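Local coordinates for putative methyl-accepting chemotaxis protein (Salmonella enterica subsp. enterica serovar Typhimurium str. LT2, PDB 6DB1) that probably senses chemoeffectors through its N-terminal ligand-binding domain, a helical bundle, and passes the signal on to the chemotaxis machinery, at residues 92-104 and 113-125. Numbering follows the deposited sequence.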
loop_
_atom_site.group_PDB
_atom_site.type_symbol
_atom_site.label_atom_id
_atom_site.label_comp_id
_atom_site.label_asym_id
_atom_site.label_seq_id
_atom_site.Cartn_x
_atom_site.Cartn_y
_atom_site.Cartn_z
ATOM N N ALA A 92 -14.208 -8.149 -4.267
ATOM C CA ALA A 92 -14.719 -7.789 -5.585
ATOM C C ALA A 92 -13.546 -7.457 -6.524
ATOM O O ALA A 92 -13.498 -7.927 -7.657
ATOM C CB ALA A 92 -15.683 -6.630 -5.464
ATOM N N LEU A 93 -12.619 -6.631 -6.047
ATOM C CA LEU A 93 -11.479 -6.227 -6.842
ATOM C C LEU A 93 -10.759 -7.461 -7.391
ATOM O O LEU A 93 -10.346 -7.488 -8.554
ATOM C CB LEU A 93 -10.554 -5.379 -5.966
ATOM C CG LEU A 93 -9.208 -4.992 -6.572
ATOM C CD1 LEU A 93 -9.381 -4.335 -7.935
ATOM C CD2 LEU A 93 -8.460 -4.072 -5.619
ATOM N N LEU A 94 -10.674 -8.489 -6.554
ATOM C CA LEU A 94 -9.977 -9.707 -6.883
ATOM C C LEU A 94 -10.792 -10.589 -7.830
ATOM O O LEU A 94 -10.279 -11.009 -8.873
ATOM C CB LEU A 94 -9.686 -10.465 -5.583
ATOM C CG LEU A 94 -9.053 -11.851 -5.730
ATOM C CD1 LEU A 94 -7.631 -11.766 -6.280
ATOM C CD2 LEU A 94 -9.058 -12.574 -4.391
ATOM N N GLU A 95 -12.034 -10.889 -7.475
ATOM C CA GLU A 95 -12.826 -11.851 -8.272
ATOM C C GLU A 95 -13.405 -11.237 -9.550
ATOM O O GLU A 95 -13.721 -11.994 -10.468
ATOM C CB GLU A 95 -13.949 -12.448 -7.427
ATOM C CG GLU A 95 -13.446 -13.495 -6.459
ATOM C CD GLU A 95 -14.358 -13.767 -5.280
ATOM O OE1 GLU A 95 -13.847 -14.292 -4.267
ATOM O OE2 GLU A 95 -15.574 -13.447 -5.373
ATOM N N LYS A 96 -13.527 -9.914 -9.631
ATOM C CA LYS A 96 -14.130 -9.287 -10.813
ATOM C C LYS A 96 -13.115 -8.439 -11.588
ATOM O O LYS A 96 -13.347 -8.161 -12.762
ATOM C CB LYS A 96 -15.308 -8.397 -10.404
ATOM C CG LYS A 96 -16.461 -9.100 -9.698
ATOM C CD LYS A 96 -17.552 -8.139 -9.268
ATOM C CE LYS A 96 -18.703 -8.813 -8.552
ATOM N NZ LYS A 96 -19.735 -7.829 -8.139
ATOM N N GLY A 97 -12.021 -8.009 -10.958
ATOM C CA GLY A 97 -11.061 -7.182 -11.665
ATOM C C GLY A 97 -9.797 -7.940 -12.039
ATOM O O GLY A 97 -9.509 -8.156 -13.215
ATOM N N VAL A 98 -9.097 -8.397 -11.009
ATOM C CA VAL A 98 -7.804 -9.047 -11.109
ATOM C C VAL A 98 -7.861 -10.412 -11.800
ATOM O O VAL A 98 -7.059 -10.680 -12.695
ATOM C CB VAL A 98 -7.191 -9.187 -9.708
ATOM C CG1 VAL A 98 -6.029 -10.163 -9.683
ATOM C CG2 VAL A 98 -6.780 -7.832 -9.156
ATOM N N VAL A 99 -8.719 -11.298 -11.329
ATOM C CA VAL A 99 -8.768 -12.634 -11.885
ATOM C C VAL A 99 -9.133 -12.580 -13.375
ATOM O O VAL A 99 -8.451 -13.195 -14.188
ATOM C CB VAL A 99 -9.709 -13.549 -11.077
ATOM C CG1 VAL A 99 -10.093 -14.793 -11.860
ATOM C CG2 VAL A 99 -9.097 -13.919 -9.737
ATOM N N PRO A 100 -10.192 -11.864 -13.741
ATOM C CA PRO A 100 -10.453 -11.864 -15.164
ATOM C C PRO A 100 -9.233 -11.402 -15.971
ATOM O O PRO A 100 -8.833 -12.098 -16.915
ATOM C CB PRO A 100 -11.644 -10.915 -15.332
ATOM C CG PRO A 100 -12.413 -11.131 -14.059
ATOM C CD PRO A 100 -11.328 -11.274 -13.010
ATOM N N GLN A 101 -8.633 -10.279 -15.594
ATOM C CA GLN A 101 -7.470 -9.774 -16.327
ATOM C C GLN A 101 -6.461 -10.898 -16.575
ATOM O O GLN A 101 -5.970 -11.051 -17.683
ATOM C CB GLN A 101 -6.761 -8.647 -15.580
ATOM C CG GLN A 101 -7.536 -7.339 -15.551
ATOM C CD GLN A 101 -6.646 -6.208 -15.104
ATOM O OE1 GLN A 101 -5.427 -6.352 -15.060
ATOM N NE2 GLN A 101 -7.243 -5.066 -14.795
HETATM N N MSE A 102 -6.159 -11.669 -15.541
HETATM C CA MSE A 102 -5.195 -12.756 -15.681
HETATM C C MSE A 102 -5.633 -13.829 -16.638
HETATM O O MSE A 102 -4.831 -14.320 -17.428
HETATM C CB MSE A 102 -4.974 -13.417 -14.339
HETATM C CG MSE A 102 -3.708 -12.867 -13.724
HETATM SE SE MSE A 102 -2.209 -14.034 -14.191
HETATM C CE MSE A 102 -1.315 -12.623 -15.202
ATOM N N GLN A 103 -6.899 -14.218 -16.572
ATOM C CA GLN A 103 -7.403 -15.263 -17.451
ATOM C C GLN A 103 -7.485 -14.719 -18.886
ATOM O O GLN A 103 -7.190 -15.430 -19.861
ATOM C CB GLN A 103 -8.732 -15.790 -16.903
ATOM C CG GLN A 103 -8.559 -16.562 -15.595
ATOM C CD GLN A 103 -9.849 -17.059 -14.978
ATOM O OE1 GLN A 103 -10.910 -16.446 -15.110
ATOM N NE2 GLN A 103 -9.754 -18.159 -14.242
ATOM N N LEU A 104 -7.793 -13.437 -18.993
ATOM C CA LEU A 104 -7.947 -12.771 -20.270
ATOM C C LEU A 104 -6.561 -12.491 -20.873
ATOM O O LEU A 104 -6.390 -12.518 -22.089
ATOM C CB LEU A 104 -8.737 -11.485 -20.003
ATOM C CG LEU A 104 -9.704 -11.012 -21.088
ATOM C CD1 LEU A 104 -10.671 -12.119 -21.487
ATOM C CD2 LEU A 104 -10.483 -9.801 -20.592
ATOM N N TRP A 113 -8.454 -7.976 -22.512
ATOM C CA TRP A 113 -7.525 -7.712 -21.389
ATOM C C TRP A 113 -7.184 -6.225 -21.242
ATOM O O TRP A 113 -7.170 -5.714 -20.133
ATOM C CB TRP A 113 -6.241 -8.550 -21.495
ATOM C CG TRP A 113 -5.153 -7.986 -20.637
ATOM C CD1 TRP A 113 -5.035 -8.089 -19.281
ATOM C CD2 TRP A 113 -4.072 -7.143 -21.071
ATOM N NE1 TRP A 113 -3.943 -7.388 -18.847
ATOM C CE2 TRP A 113 -3.331 -6.799 -19.922
ATOM C CE3 TRP A 113 -3.652 -6.660 -22.315
ATOM C CZ2 TRP A 113 -2.193 -5.995 -19.984
ATOM C CZ3 TRP A 113 -2.527 -5.868 -22.377
ATOM C CH2 TRP A 113 -1.809 -5.541 -21.226
ATOM N N SER A 114 -6.862 -5.547 -22.327
ATOM C CA SER A 114 -6.506 -4.138 -22.211
ATOM C C SER A 114 -7.761 -3.291 -21.953
ATOM O O SER A 114 -7.736 -2.402 -21.108
ATOM C CB SER A 114 -5.758 -3.665 -23.429
ATOM O OG SER A 114 -5.293 -2.334 -23.259
ATOM N N GLU A 115 -8.860 -3.588 -22.645
ATOM C CA GLU A 115 -10.089 -2.803 -22.490
ATOM C C GLU A 115 -10.743 -3.076 -21.124
ATOM O O GLU A 115 -11.231 -2.144 -20.483
ATOM C CB GLU A 115 -11.055 -3.095 -23.640
ATOM C CG GLU A 115 -12.075 -1.990 -23.861
ATOM C CD GLU A 115 -13.519 -2.454 -23.837
ATOM O OE1 GLU A 115 -14.098 -2.628 -24.927
ATOM O OE2 GLU A 115 -14.060 -2.640 -22.729
ATOM N N HIS A 116 -10.786 -4.338 -20.700
ATOM C CA HIS A 116 -11.371 -4.709 -19.395
ATOM C C HIS A 116 -10.635 -3.980 -18.266
ATOM O O HIS A 116 -11.250 -3.385 -17.375
ATOM C CB HIS A 116 -11.288 -6.229 -19.179
ATOM C CG HIS A 116 -11.578 -6.682 -17.783
ATOM N ND1 HIS A 116 -12.786 -7.241 -17.417
ATOM C CD2 HIS A 116 -10.811 -6.685 -16.671
ATOM C CE1 HIS A 116 -12.753 -7.564 -16.138
ATOM N NE2 HIS A 116 -11.554 -7.230 -15.657
ATOM N N ALA A 117 -9.308 -4.052 -18.346
ATOM C CA ALA A 117 -8.387 -3.475 -17.366
ATOM C C ALA A 117 -8.519 -1.946 -17.269
ATOM O O ALA A 117 -8.237 -1.376 -16.212
ATOM C CB ALA A 117 -6.971 -3.863 -17.730
ATOM N N SER A 118 -8.914 -1.284 -18.356
ATOM C CA SER A 118 -9.025 0.185 -18.357
ATOM C C SER A 118 -10.434 0.658 -17.974
ATOM O O SER A 118 -10.598 1.810 -17.561
ATOM C CB SER A 118 -8.645 0.758 -19.697
ATOM O OG SER A 118 -7.275 0.524 -19.982
ATOM N N THR A 119 -11.446 -0.193 -18.154
ATOM C CA THR A 119 -12.816 0.226 -17.860
ATOM C C THR A 119 -13.339 -0.413 -16.566
ATOM O O THR A 119 -13.691 0.297 -15.617
ATOM C CB THR A 119 -13.760 -0.110 -19.024
ATOM O OG1 THR A 119 -13.577 -1.488 -19.350
ATOM C CG2 THR A 119 -13.520 0.733 -20.258
ATOM N N VAL A 120 -13.363 -1.740 -16.513
ATOM C CA VAL A 120 -13.968 -2.450 -15.372
ATOM C C VAL A 120 -13.114 -2.356 -14.099
ATOM O O VAL A 120 -13.648 -2.012 -13.040
ATOM C CB VAL A 120 -14.248 -3.924 -15.722
ATOM C CG1 VAL A 120 -14.804 -4.689 -14.528
ATOM C CG2 VAL A 120 -15.180 -4.045 -16.917
ATOM N N THR A 121 -11.822 -2.666 -14.186
ATOM C CA THR A 121 -10.993 -2.717 -12.977
ATOM C C THR A 121 -11.032 -1.372 -12.223
ATOM O O THR A 121 -11.583 -1.328 -11.129
ATOM C CB THR A 121 -9.600 -3.277 -13.290
ATOM O OG1 THR A 121 -9.789 -4.582 -13.838
ATOM C CG2 THR A 121 -8.713 -3.384 -12.069
ATOM N N PRO A 122 -10.473 -0.277 -12.776
ATOM C CA PRO A 122 -10.482 1.007 -12.056
ATOM C C PRO A 122 -11.655 1.277 -11.097
ATOM O O PRO A 122 -11.422 1.654 -9.951
ATOM C CB PRO A 122 -10.475 1.981 -13.233
ATOM C CG PRO A 122 -9.395 1.395 -14.104
ATOM C CD PRO A 122 -9.510 -0.104 -13.881
ATOM N N ALA A 123 -12.889 1.092 -11.537
ATOM C CA ALA A 123 -14.035 1.336 -10.656
ATOM C C ALA A 123 -13.893 0.528 -9.358
ATOM O O ALA A 123 -14.134 1.040 -8.272
ATOM C CB ALA A 123 -15.311 0.975 -11.372
ATOM N N LEU A 124 -13.513 -0.741 -9.502
ATOM C CA LEU A 124 -13.342 -1.691 -8.383
ATOM C C LEU A 124 -12.144 -1.287 -7.522
ATOM O O LEU A 124 -12.149 -1.449 -6.291
ATOM C CB LEU A 124 -13.130 -3.092 -8.962
ATOM C CG LEU A 124 -14.292 -3.637 -9.789
ATOM C CD1 LEU A 124 -13.908 -4.940 -10.475
ATOM C CD2 LEU A 124 -15.522 -3.829 -8.913
ATOM N N SER A 125 -11.122 -0.784 -8.196
ATOM C CA SER A 125 -9.922 -0.358 -7.533
ATOM C C SER A 125 -10.243 0.872 -6.678
ATOM O O SER A 125 -9.891 0.935 -5.519
ATOM C CB SER A 125 -8.840 -0.081 -8.537
ATOM O OG SER A 125 -7.598 0.130 -7.893
#
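Gln101 reaches across to the neighbouring helix and gives its amide N-H to Thr121, NE2 to OG1 2.8 Å, with the hydroxyl tilted 20° out of the amide plane. CG lies anti to the carbonyl carbon (chi1 -71°) and the chain beyond is extended, which carries the amide in among Trp113, His116, Ala117 and Thr121 as a knob in their hole. There NE2 also lies against the Ala117 methyl, and CG rests by His116, 3.5 Å from CD2, the amide and imidazole planes nearly perpendicular.

His116 returns the gesture, its ring entering the hole made by Gly97, Pro100, Gln101 and Leu104. With CG anti to the backbone N (chi1 167°), the ring reaches toward the turn kinked at Pro100, and NE2 makes a weak hydrogen bond to Gly97 O at 3.3 Å. Lys96 O sits at the ring edge in its plane, 3.5 Å from CE1, while Val120 CB, of the same helix, lies over one face near the rim.

A third knob, Leu124, sits among Ala92, Leu93, Lys96 and Gly97, its CD1 against Lys96 CB and 3.6 Å from Gly97 N; there the helices come close, with 4.7 Å between the CA atoms of Gly97 and Thr121. At the other end Leu104 lays CD2 over the backbone of Trp113, 3.3 Å from its N.

Helices 80-105 and 110-144 thus pair antiparallel within a four-helix bundle, their segment axes 8.7 Å apart. Helix 13-46 backs Trp113 through Leu38 and Met42, and its Tyr31 hydrogen-bonds Ser125; Met63 of helix 54-73 meets Leu93. The Gln101-Thr121 bond, with a weaker one from His116 to a backbone carbonyl, therefore ties the middle of an otherwise largely apolar seam, whereas the indole NE1 of Trp113 is buried with no modelled partner, which probably costs the packing some stability.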